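Side-chain contacts in cyclic nucleotide-binding domain (Methylobacillus flagellatus KT, PDB 3GYD), which binds cyclic AMP as a cyclic nucleotide-binding domain, possibly as a regulatory module, although its cellular role is not established: residues D143-L148 with K158-L163; C71-E76 with T135-L140; E39-I44 with E53-L58. All coordinates share one frame; numbering follows the deposited sequence. Where two conformers were deposited one is given.

Contact 1: D143-L148 with K158-L163; sequences DALYQL and KVLIRL
Val-159 packs against Leu-145 and Leu-148, and Lys-158 just before it has a polar end gripped twice. The ammonium NZ of Lys-158 makes a salt bridge with Glu-54 OE1 and a hydrogen bond with Asp-49 O. These link helix 153-178 to helix 52-60 and to the loop before it. Between the two helices themselves the contact is entirely apolar. The methyls of Val-159 fork to two partners. Val-159 CG1 lies 4.2 Å from Leu-145 CD1, and the two side chains run alongside with their ends pointing opposite ways. Val-159 CG2 lies 3.8 Å from Leu-148 CD2, with the side chains at a slant. Val-159 CG1 stands trans to the backbone N (chi1 175°), which leaves CG2 on the side that meets Leu-148. The other branch of Leu-145, CD2, reaches Leu-160 CD2 at 4.2 Å. The axes of the two short segments come no closer than 12.0 Å, with 131° between their directions, so side-chain ends do all the touching. Leu-148 also packs on Tyr-57 and Leu-58 of helix 52-60. Phe-47 of the second subunit packs on Leu-145, and Leu-164 of that subunit on Leu-160 and Leu-163, so both helices help form the subunit interface.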
loop_
_atom_site.group_PDB
_atom_site.type_symbol
_atom_site.label_atom_id
_atom_site.label_comp_id
_atom_site.label_asym_id
_atom_site.label_seq_id
_atom_site.Cartn_x
_atom_site.Cartn_y
_atom_site.Cartn_z
ATOM N N ASP B 143 17.489 1.046 1.766
ATOM C CA ASP B 143 18.667 0.189 1.923
ATOM C C ASP B 143 18.591 -0.703 3.167
ATOM O O ASP B 143 18.865 -1.895 3.106
ATOM C CB ASP B 143 19.954 1.022 1.901
ATOM C CG ASP B 143 20.368 1.445 0.470
ATOM O OD1 ASP B 143 19.814 0.955 -0.542
ATOM O OD2 ASP B 143 21.267 2.286 0.347
ATOM N N ALA B 144 18.159 -0.143 4.285
ATOM C CA ALA B 144 17.984 -0.915 5.506
ATOM C C ALA B 144 16.881 -1.992 5.303
ATOM O O ALA B 144 17.053 -3.157 5.693
ATOM C CB ALA B 144 17.606 0.023 6.645
ATOM N N LEU B 145 15.777 -1.612 4.682
ATOM C CA LEU B 145 14.695 -2.569 4.405
ATOM C C LEU B 145 15.182 -3.707 3.526
ATOM O O LEU B 145 14.836 -4.885 3.797
ATOM C CB LEU B 145 13.471 -1.861 3.823
ATOM C CG LEU B 145 12.292 -2.759 3.455
ATOM C CD1 LEU B 145 11.695 -3.426 4.675
ATOM C CD2 LEU B 145 11.249 -1.882 2.665
ATOM N N TYR B 146 15.986 -3.368 2.496
ATOM C CA TYR B 146 16.632 -4.337 1.567
ATOM C C TYR B 146 17.307 -5.397 2.406
ATOM O O TYR B 146 17.012 -6.594 2.302
ATOM C CB TYR B 146 17.774 -3.723 0.696
ATOM C CG TYR B 146 17.435 -2.894 -0.529
ATOM C CD1 TYR B 146 16.229 -3.024 -1.192
ATOM C CD2 TYR B 146 18.388 -2.002 -1.068
ATOM C CE1 TYR B 146 15.952 -2.248 -2.324
ATOM C CE2 TYR B 146 18.112 -1.230 -2.161
ATOM C CZ TYR B 146 16.900 -1.366 -2.798
ATOM O OH TYR B 146 16.617 -0.618 -3.902
ATOM N N GLN B 147 18.211 -4.922 3.251
ATOM C CA GLN B 147 19.021 -5.780 4.110
ATOM C C GLN B 147 18.173 -6.651 5.065
ATOM O O GLN B 147 18.428 -7.864 5.176
ATOM C CB GLN B 147 20.029 -4.947 4.869
ATOM C CG GLN B 147 20.996 -4.207 3.958
ATOM N N LEU B 148 17.117 -6.064 5.630
ATOM C CA LEU B 148 16.211 -6.819 6.498
ATOM C C LEU B 148 15.512 -7.935 5.725
ATOM O O LEU B 148 15.497 -9.101 6.180
ATOM C CB LEU B 148 15.185 -5.904 7.174
ATOM C CG LEU B 148 14.067 -6.582 7.999
ATOM C CD1 LEU B 148 14.619 -6.994 9.339
ATOM C CD2 LEU B 148 12.900 -5.598 8.174
ATOM N N LYS B 158 6.334 -9.364 7.779
ATOM C CA LYS B 158 5.528 -8.669 8.802
ATOM C C LYS B 158 5.598 -7.151 8.609
ATOM O O LYS B 158 4.547 -6.466 8.639
ATOM C CB LYS B 158 5.949 -9.041 10.233
ATOM C CG LYS B 158 5.609 -10.442 10.648
ATOM C CD LYS B 158 6.155 -10.765 12.062
ATOM C CE LYS B 158 6.118 -12.237 12.338
ATOM N NZ LYS B 158 6.113 -12.522 13.781
ATOM N N VAL B 159 6.806 -6.634 8.394
ATOM C CA VAL B 159 6.990 -5.214 8.117
ATOM C C VAL B 159 6.162 -4.791 6.867
ATOM O O VAL B 159 5.436 -3.750 6.844
ATOM C CB VAL B 159 8.489 -4.839 7.968
ATOM C CG1 VAL B 159 8.645 -3.344 7.543
ATOM C CG2 VAL B 159 9.272 -5.105 9.319
ATOM N N LEU B 160 6.259 -5.579 5.798
ATOM C CA LEU B 160 5.559 -5.223 4.530
ATOM C C LEU B 160 4.045 -5.304 4.676
ATOM O O LEU B 160 3.335 -4.416 4.153
ATOM C CB LEU B 160 6.030 -6.055 3.352
ATOM C CG LEU B 160 7.545 -5.979 3.065
ATOM C CD1 LEU B 160 7.936 -6.898 1.856
ATOM C CD2 LEU B 160 7.977 -4.520 2.826
ATOM N N ILE B 161 3.555 -6.305 5.407
ATOM C CA ILE B 161 2.119 -6.411 5.714
ATOM C C ILE B 161 1.653 -5.196 6.547
ATOM O O ILE B 161 0.531 -4.680 6.353
ATOM C CB ILE B 161 1.753 -7.723 6.455
ATOM C CG1 ILE B 161 2.011 -8.964 5.578
ATOM C CG2 ILE B 161 0.291 -7.691 6.934
ATOM C CD1 ILE B 161 2.101 -10.267 6.369
ATOM N N ARG B 162 2.482 -4.747 7.485
ATOM C CA ARG B 162 2.161 -3.551 8.281
ATOM C C ARG B 162 2.029 -2.279 7.413
ATOM O O ARG B 162 1.118 -1.467 7.588
ATOM C CB ARG B 162 3.191 -3.377 9.404
ATOM C CG ARG B 162 3.026 -2.150 10.214
ATOM C CD ARG B 162 1.735 -2.223 11.046
ATOM N NE ARG B 162 1.470 -1.042 11.864
ATOM C CZ ARG B 162 0.925 0.082 11.429
ATOM N NH1 ARG B 162 0.538 0.227 10.169
ATOM N NH2 ARG B 162 0.708 1.074 12.289
ATOM N N LEU B 163 2.947 -2.116 6.452
ATOM C CA LEU B 163 2.904 -1.016 5.525
ATOM C C LEU B 163 1.723 -1.126 4.519
ATOM O O LEU B 163 1.104 -0.126 4.187
ATOM C CB LEU B 163 4.234 -0.906 4.776
ATOM C CG LEU B 163 5.471 -0.573 5.635
ATOM C CD1 LEU B 163 6.731 -0.675 4.755
ATOM C CD2 LEU B 163 5.325 0.815 6.359
#

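Contact 2: C71-E76 with T135-L140; sequences CQLLTE and TDFAVL
The flat group here is the ring of Phe-137, and Leu-73 meets it obliquely, with CD2 of Leu-73 3.7 Å from Phe-137 CE2. The ring also has Tyr-65, Leu-84 and Leu-24 around it. The setting is the beta roll of the cyclic nucleotide-binding fold, where two antiparallel sheets pack together. Strand 135-141 lies in one sheet, and strand 71-74 is an outer strand of the other. The side chains of Leu-73 and Phe-137 lie side by side and head opposite ways. Phe-137 CG sits between the backbone N and the carbonyl carbon (chi1 62°), which carries the ring off its strand to meet Leu-73. The second branch of Leu-73, CD1, comes only loosely to Thr-135 CG2, at 4.5 Å. Thr-135 thus offers its methyl to the core, while its OG1 hydrogen-bonds to Leu-133 O and Glu-90 N.

Leu-73 belongs to a classic beta bulge. Both it and Leu-74 face Cys-129, and the chain turns a corner at Leu-73. With the bulge, these adjacent residues reach different surroundings: Leu-73 packs between the sheets against Phe-137, while Leu-74 touches the bound cyclic AMP. Across the corner, Thr-75 OG1 donates to Gln-72 OE1 over 2.8 Å, in the carbonyl plane and onto a lone pair, with a C=O...donor angle of 116°.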
loop_
_atom_site.group_PDB
_atom_site.type_symbol
_atom_site.label_atom_id
_atom_site.label_comp_id
_atom_site.label_asym_id
_atom_site.label_seq_id
_atom_site.Cartn_x
_atom_site.Cartn_y
_atom_site.Cartn_z
ATOM N N CYS B 71 9.295 22.248 11.407
ATOM C CA CYS B 71 10.357 21.624 10.662
ATOM C C CYS B 71 9.707 20.903 9.478
ATOM O O CYS B 71 8.793 20.119 9.679
ATOM C CB CYS B 71 11.103 20.656 11.548
ATOM S SG CYS B 71 12.314 19.745 10.676
ATOM N N GLN B 72 10.170 21.181 8.261
ATOM C CA GLN B 72 9.692 20.427 7.102
ATOM C C GLN B 72 10.428 19.078 6.994
ATOM O O GLN B 72 11.551 18.987 6.457
ATOM C CB GLN B 72 9.781 21.226 5.800
ATOM C CG GLN B 72 8.940 20.604 4.701
ATOM C CD GLN B 72 8.348 21.606 3.744
ATOM O OE1 GLN B 72 8.575 21.521 2.549
ATOM N NE2 GLN B 72 7.571 22.550 4.264
ATOM N N LEU B 73 9.767 18.053 7.528
ATOM C CA LEU B 73 10.279 16.696 7.541
ATOM C C LEU B 73 10.400 16.143 6.131
ATOM O O LEU B 73 11.415 15.527 5.775
ATOM C CB LEU B 73 9.382 15.807 8.402
ATOM C CG LEU B 73 9.198 16.251 9.852
ATOM C CD1 LEU B 73 8.214 15.343 10.606
ATOM C CD2 LEU B 73 10.551 16.359 10.586
ATOM N N LEU B 74 9.368 16.375 5.318
ATOM C CA LEU B 74 9.344 15.935 3.924
ATOM C C LEU B 74 8.803 17.059 3.064
ATOM O O LEU B 74 7.931 17.802 3.503
ATOM C CB LEU B 74 8.472 14.698 3.753
ATOM C CG LEU B 74 8.837 13.448 4.550
ATOM C CD1 LEU B 74 7.701 12.391 4.441
ATOM C CD2 LEU B 74 10.223 12.886 4.108
ATOM N N THR B 75 9.326 17.177 1.849
ATOM C CA THR B 75 8.930 18.195 0.893
ATOM C C THR B 75 8.448 17.578 -0.428
ATOM O O THR B 75 9.156 16.837 -1.083
ATOM C CB THR B 75 10.125 19.125 0.602
ATOM O OG1 THR B 75 10.562 19.704 1.824
ATOM C CG2 THR B 75 9.778 20.226 -0.420
ATOM N N GLU B 76 7.231 17.927 -0.804
ATOM C CA GLU B 76 6.631 17.508 -2.052
ATOM C C GLU B 76 7.606 17.689 -3.226
ATOM O O GLU B 76 8.267 18.718 -3.357
ATOM C CB GLU B 76 5.341 18.289 -2.279
ATOM C CG GLU B 76 4.521 17.775 -3.426
ATOM C CD GLU B 76 3.219 18.526 -3.687
ATOM O OE1 GLU B 76 2.813 19.413 -2.916
ATOM O OE2 GLU B 76 2.558 18.159 -4.686
ATOM N N THR B 135 8.710 17.102 17.309
ATOM C CA THR B 135 8.403 15.737 16.842
ATOM C C THR B 135 9.668 14.855 16.823
ATOM O O THR B 135 10.658 15.161 16.177
ATOM C CB THR B 135 7.730 15.759 15.424
ATOM O OG1 THR B 135 6.476 16.456 15.493
ATOM C CG2 THR B 135 7.441 14.328 14.874
ATOM N N ASP B 136 9.605 13.742 17.541
ATOM C CA ASP B 136 10.661 12.729 17.473
ATOM C C ASP B 136 10.248 11.615 16.555
ATOM O O ASP B 136 9.084 11.220 16.572
ATOM C CB ASP B 136 10.939 12.191 18.877
ATOM C CG ASP B 136 11.153 13.312 19.886
ATOM O OD1 ASP B 136 11.918 14.254 19.582
ATOM O OD2 ASP B 136 10.497 13.292 20.946
ATOM N N PHE B 137 11.205 11.042 15.809
ATOM C CA PHE B 137 10.880 10.016 14.832
ATOM C C PHE B 137 12.055 9.083 14.588
ATOM O O PHE B 137 13.190 9.474 14.830
ATOM C CB PHE B 137 10.393 10.654 13.511
ATOM C CG PHE B 137 11.416 11.542 12.819
ATOM C CD1 PHE B 137 12.301 11.012 11.887
ATOM C CD2 PHE B 137 11.444 12.917 13.065
ATOM C CE1 PHE B 137 13.237 11.830 11.264
ATOM C CE2 PHE B 137 12.361 13.739 12.438
ATOM C CZ PHE B 137 13.246 13.206 11.524
ATOM N N ALA B 138 11.755 7.861 14.148
ATOM C CA ALA B 138 12.754 6.844 13.720
ATOM C C ALA B 138 12.765 6.828 12.202
ATOM O O ALA B 138 11.746 7.049 11.586
ATOM C CB ALA B 138 12.450 5.451 14.261
ATOM N N VAL B 139 13.916 6.578 11.609
ATOM C CA VAL B 139 14.041 6.520 10.161
ATOM C C VAL B 139 14.346 5.100 9.690
ATOM O O VAL B 139 15.273 4.461 10.220
ATOM C CB VAL B 139 15.210 7.431 9.708
ATOM C CG1 VAL B 139 15.517 7.274 8.186
ATOM C CG2 VAL B 139 14.911 8.915 10.145
ATOM N N LEU B 140 13.604 4.645 8.678
ATOM C CA LEU B 140 13.912 3.383 7.996
ATOM C C LEU B 140 14.176 3.677 6.511
ATOM O O LEU B 140 13.282 4.127 5.810
ATOM C CB LEU B 140 12.760 2.391 8.140
ATOM C CG LEU B 140 13.076 0.961 7.627
ATOM C CD1 LEU B 140 14.193 0.223 8.444
ATOM C CD2 LEU B 140 11.754 0.121 7.562
#

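Contact 3: E39-I44 with E53-L58; sequences EIVNKI and EEVRYL
Val-41 points at helix 53-58 and splits its two methyls between Val-55 and Leu-58. Towards Leu-58 the meeting is tip to tip, with Val-41 CG1 4.1 Å from Leu-58 CD2. Against Val-55 the approach differs. The two valines overlap flank to flank, each pointing past the other, and Val-41 CG2 comes to 3.8 Å from Val-55 CG2. The rotamer of Val-41 explains the split. CG1 lies opposite the carbonyl carbon (chi1 -59°), and CG2 falls between the backbone N and that carbon.

Val-41 closes helix 34-41 and opens a type I beta turn, in which Ile-44 N bonds to Val-41 O at 3.1 Å. Asn-42 then leaves helical geometry, and its OD1 takes a hydrogen bond from Phe-50 N in the following loop. Phe-50 packs on both valines, and Val-55 also reaches back to Phe-34, Ile-37 and Leu-38. The helix-loop-helix is consistent with the N3A motif of cyclic nucleotide-binding domains, in which two helices flank a short 3-10 turn. All three touching side chains are buried and aliphatic. The grip between the segments therefore rests on shape and exclusion of water, while hydrogen bonds such as those of the turn lie to the side.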
loop_
_atom_site.group_PDB
_atom_site.type_symbol
_atom_site.label_atom_id
_atom_site.label_comp_id
_atom_site.label_asym_id
_atom_site.label_seq_id
_atom_site.Cartn_x
_atom_site.Cartn_y
_atom_site.Cartn_z
ATOM N N GLU B 39 4.500 -0.816 19.793
ATOM C CA GLU B 39 3.093 -0.467 19.656
ATOM C C GLU B 39 2.721 -0.149 18.193
ATOM O O GLU B 39 1.663 -0.555 17.717
ATOM C CB GLU B 39 2.745 0.708 20.577
ATOM C CG GLU B 39 1.262 1.062 20.581
ATOM C CD GLU B 39 0.855 1.940 21.756
ATOM O OE1 GLU B 39 1.740 2.546 22.413
ATOM O OE2 GLU B 39 -0.364 2.006 22.039
ATOM N N ILE B 40 3.596 0.568 17.484
ATOM C CA ILE B 40 3.315 0.944 16.104
ATOM C C ILE B 40 3.183 -0.321 15.254
ATOM O O ILE B 40 2.188 -0.493 14.548
ATOM C CB ILE B 40 4.405 1.865 15.542
ATOM C CG1 ILE B 40 4.283 3.255 16.202
ATOM C CG2 ILE B 40 4.337 1.933 14.012
ATOM C CD1 ILE B 40 5.469 4.186 15.926
ATOM N N VAL B 41 4.166 -1.198 15.338
ATOM C CA VAL B 41 4.197 -2.348 14.437
ATOM C C VAL B 41 3.115 -3.374 14.811
ATOM O O VAL B 41 2.567 -4.034 13.929
ATOM C CB VAL B 41 5.571 -3.004 14.314
ATOM C CG1 VAL B 41 6.647 -1.959 13.776
ATOM C CG2 VAL B 41 6.020 -3.634 15.606
ATOM N N ASN B 42 2.781 -3.470 16.095
ATOM C CA ASN B 42 1.763 -4.441 16.505
ATOM C C ASN B 42 0.315 -4.009 16.295
ATOM O O ASN B 42 -0.589 -4.711 16.667
ATOM C CB ASN B 42 2.047 -5.025 17.880
ATOM C CG ASN B 42 3.050 -6.165 17.819
ATOM O OD1 ASN B 42 3.166 -6.835 16.795
ATOM N ND2 ASN B 42 3.718 -6.436 18.927
ATOM N N LYS B 43 0.107 -2.881 15.634
ATOM C CA LYS B 43 -1.182 -2.600 14.976
ATOM C C LYS B 43 -1.460 -3.533 13.781
ATOM O O LYS B 43 -2.563 -3.536 13.235
ATOM C CB LYS B 43 -1.206 -1.163 14.449
ATOM C CG LYS B 43 -0.984 -0.056 15.512
ATOM C CD LYS B 43 -1.901 -0.151 16.689
ATOM C CE LYS B 43 -1.956 1.228 17.334
ATOM N NZ LYS B 43 -2.667 1.261 18.610
ATOM N N ILE B 44 -0.467 -4.309 13.378
ATOM C CA ILE B 44 -0.657 -5.319 12.323
ATOM C C ILE B 44 -1.835 -6.228 12.689
ATOM O O ILE B 44 -2.019 -6.615 13.863
ATOM C CB ILE B 44 0.642 -6.169 12.124
ATOM C CG1 ILE B 44 0.576 -7.001 10.836
ATOM C CG2 ILE B 44 0.937 -7.030 13.348
ATOM C CD1 ILE B 44 1.868 -7.705 10.510
ATOM N N GLU B 53 11.595 -9.777 20.612
ATOM C CA GLU B 53 12.891 -10.017 19.996
ATOM C C GLU B 53 12.929 -9.513 18.554
ATOM O O GLU B 53 13.940 -8.992 18.092
ATOM C CB GLU B 53 13.217 -11.529 20.027
ATOM C CG GLU B 53 13.380 -12.121 21.442
ATOM C CD GLU B 53 12.063 -12.398 22.188
ATOM O OE1 GLU B 53 10.948 -12.237 21.626
ATOM O OE2 GLU B 53 12.153 -12.787 23.376
ATOM N N GLU B 54 11.837 -9.727 17.821
ATOM C CA GLU B 54 11.727 -9.216 16.453
ATOM C C GLU B 54 11.805 -7.683 16.431
ATOM O O GLU B 54 12.522 -7.109 15.619
ATOM C CB GLU B 54 10.443 -9.696 15.792
ATOM C CG GLU B 54 10.568 -11.084 15.170
ATOM C CD GLU B 54 9.248 -11.654 14.669
ATOM O OE1 GLU B 54 8.197 -11.416 15.293
ATOM O OE2 GLU B 54 9.264 -12.370 13.642
ATOM N N VAL B 55 11.108 -7.034 17.353
ATOM C CA VAL B 55 11.167 -5.572 17.468
ATOM C C VAL B 55 12.538 -5.030 17.867
ATOM O O VAL B 55 13.007 -4.059 17.265
ATOM C CB VAL B 55 9.991 -5.040 18.304
ATOM C CG1 VAL B 55 10.036 -3.505 18.443
ATOM C CG2 VAL B 55 8.717 -5.486 17.628
ATOM N N ARG B 56 13.236 -5.701 18.775
ATOM C CA ARG B 56 14.597 -5.274 19.108
ATOM C C ARG B 56 15.508 -5.362 17.907
ATOM O O ARG B 56 16.344 -4.493 17.695
ATOM C CB ARG B 56 15.169 -6.100 20.254
ATOM C CG ARG B 56 14.472 -5.808 21.510
ATOM C CD ARG B 56 15.411 -5.602 22.655
ATOM N NE ARG B 56 14.620 -5.279 23.842
ATOM C CZ ARG B 56 14.499 -4.063 24.371
ATOM N NH1 ARG B 56 15.188 -3.024 23.878
ATOM N NH2 ARG B 56 13.741 -3.917 25.461
ATOM N N TYR B 57 15.308 -6.396 17.092
ATOM C CA TYR B 57 16.139 -6.579 15.910
ATOM C C TYR B 57 15.808 -5.436 14.909
ATOM O O TYR B 57 16.694 -4.774 14.336
ATOM C CB TYR B 57 15.898 -7.979 15.320
ATOM C CG TYR B 57 16.703 -8.209 14.101
ATOM C CD1 TYR B 57 18.026 -8.625 14.202
ATOM C CD2 TYR B 57 16.169 -8.003 12.839
ATOM C CE1 TYR B 57 18.796 -8.788 13.099
ATOM C CE2 TYR B 57 16.943 -8.174 11.719
ATOM C CZ TYR B 57 18.255 -8.589 11.866
ATOM O OH TYR B 57 19.036 -8.747 10.748
ATOM N N LEU B 58 14.521 -5.190 14.715
ATOM C CA LEU B 58 14.087 -4.136 13.786
ATOM C C LEU B 58 14.663 -2.770 14.221
ATOM O O LEU B 58 15.207 -1.991 13.415
ATOM C CB LEU B 58 12.570 -4.097 13.735
ATOM C CG LEU B 58 11.983 -3.064 12.819
ATOM C CD1 LEU B 58 12.525 -3.236 11.399
ATOM C CD2 LEU B 58 10.445 -3.193 12.873
#

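In the fold
All three contacts are buried, and each is carried by apolar groups. Contact 2 joins the two sheets of the beta roll and is alone in using an aromatic ring. It also lies nearest the chain's centre. Contacts 1 and 3 are helix packing on the same side of that centre, about 11 Å apart between centres. Polar links tie them together: besides the lysine salt bridge, Arg-162 NE probably bonds to Ile-40 O. Strand 135-141 of contact 2 runs directly into helix 142-151 of contact 1. Of the three, only contact 1 is touched by the second subunit, while contact 2 includes a residue of the nucleotide pocket.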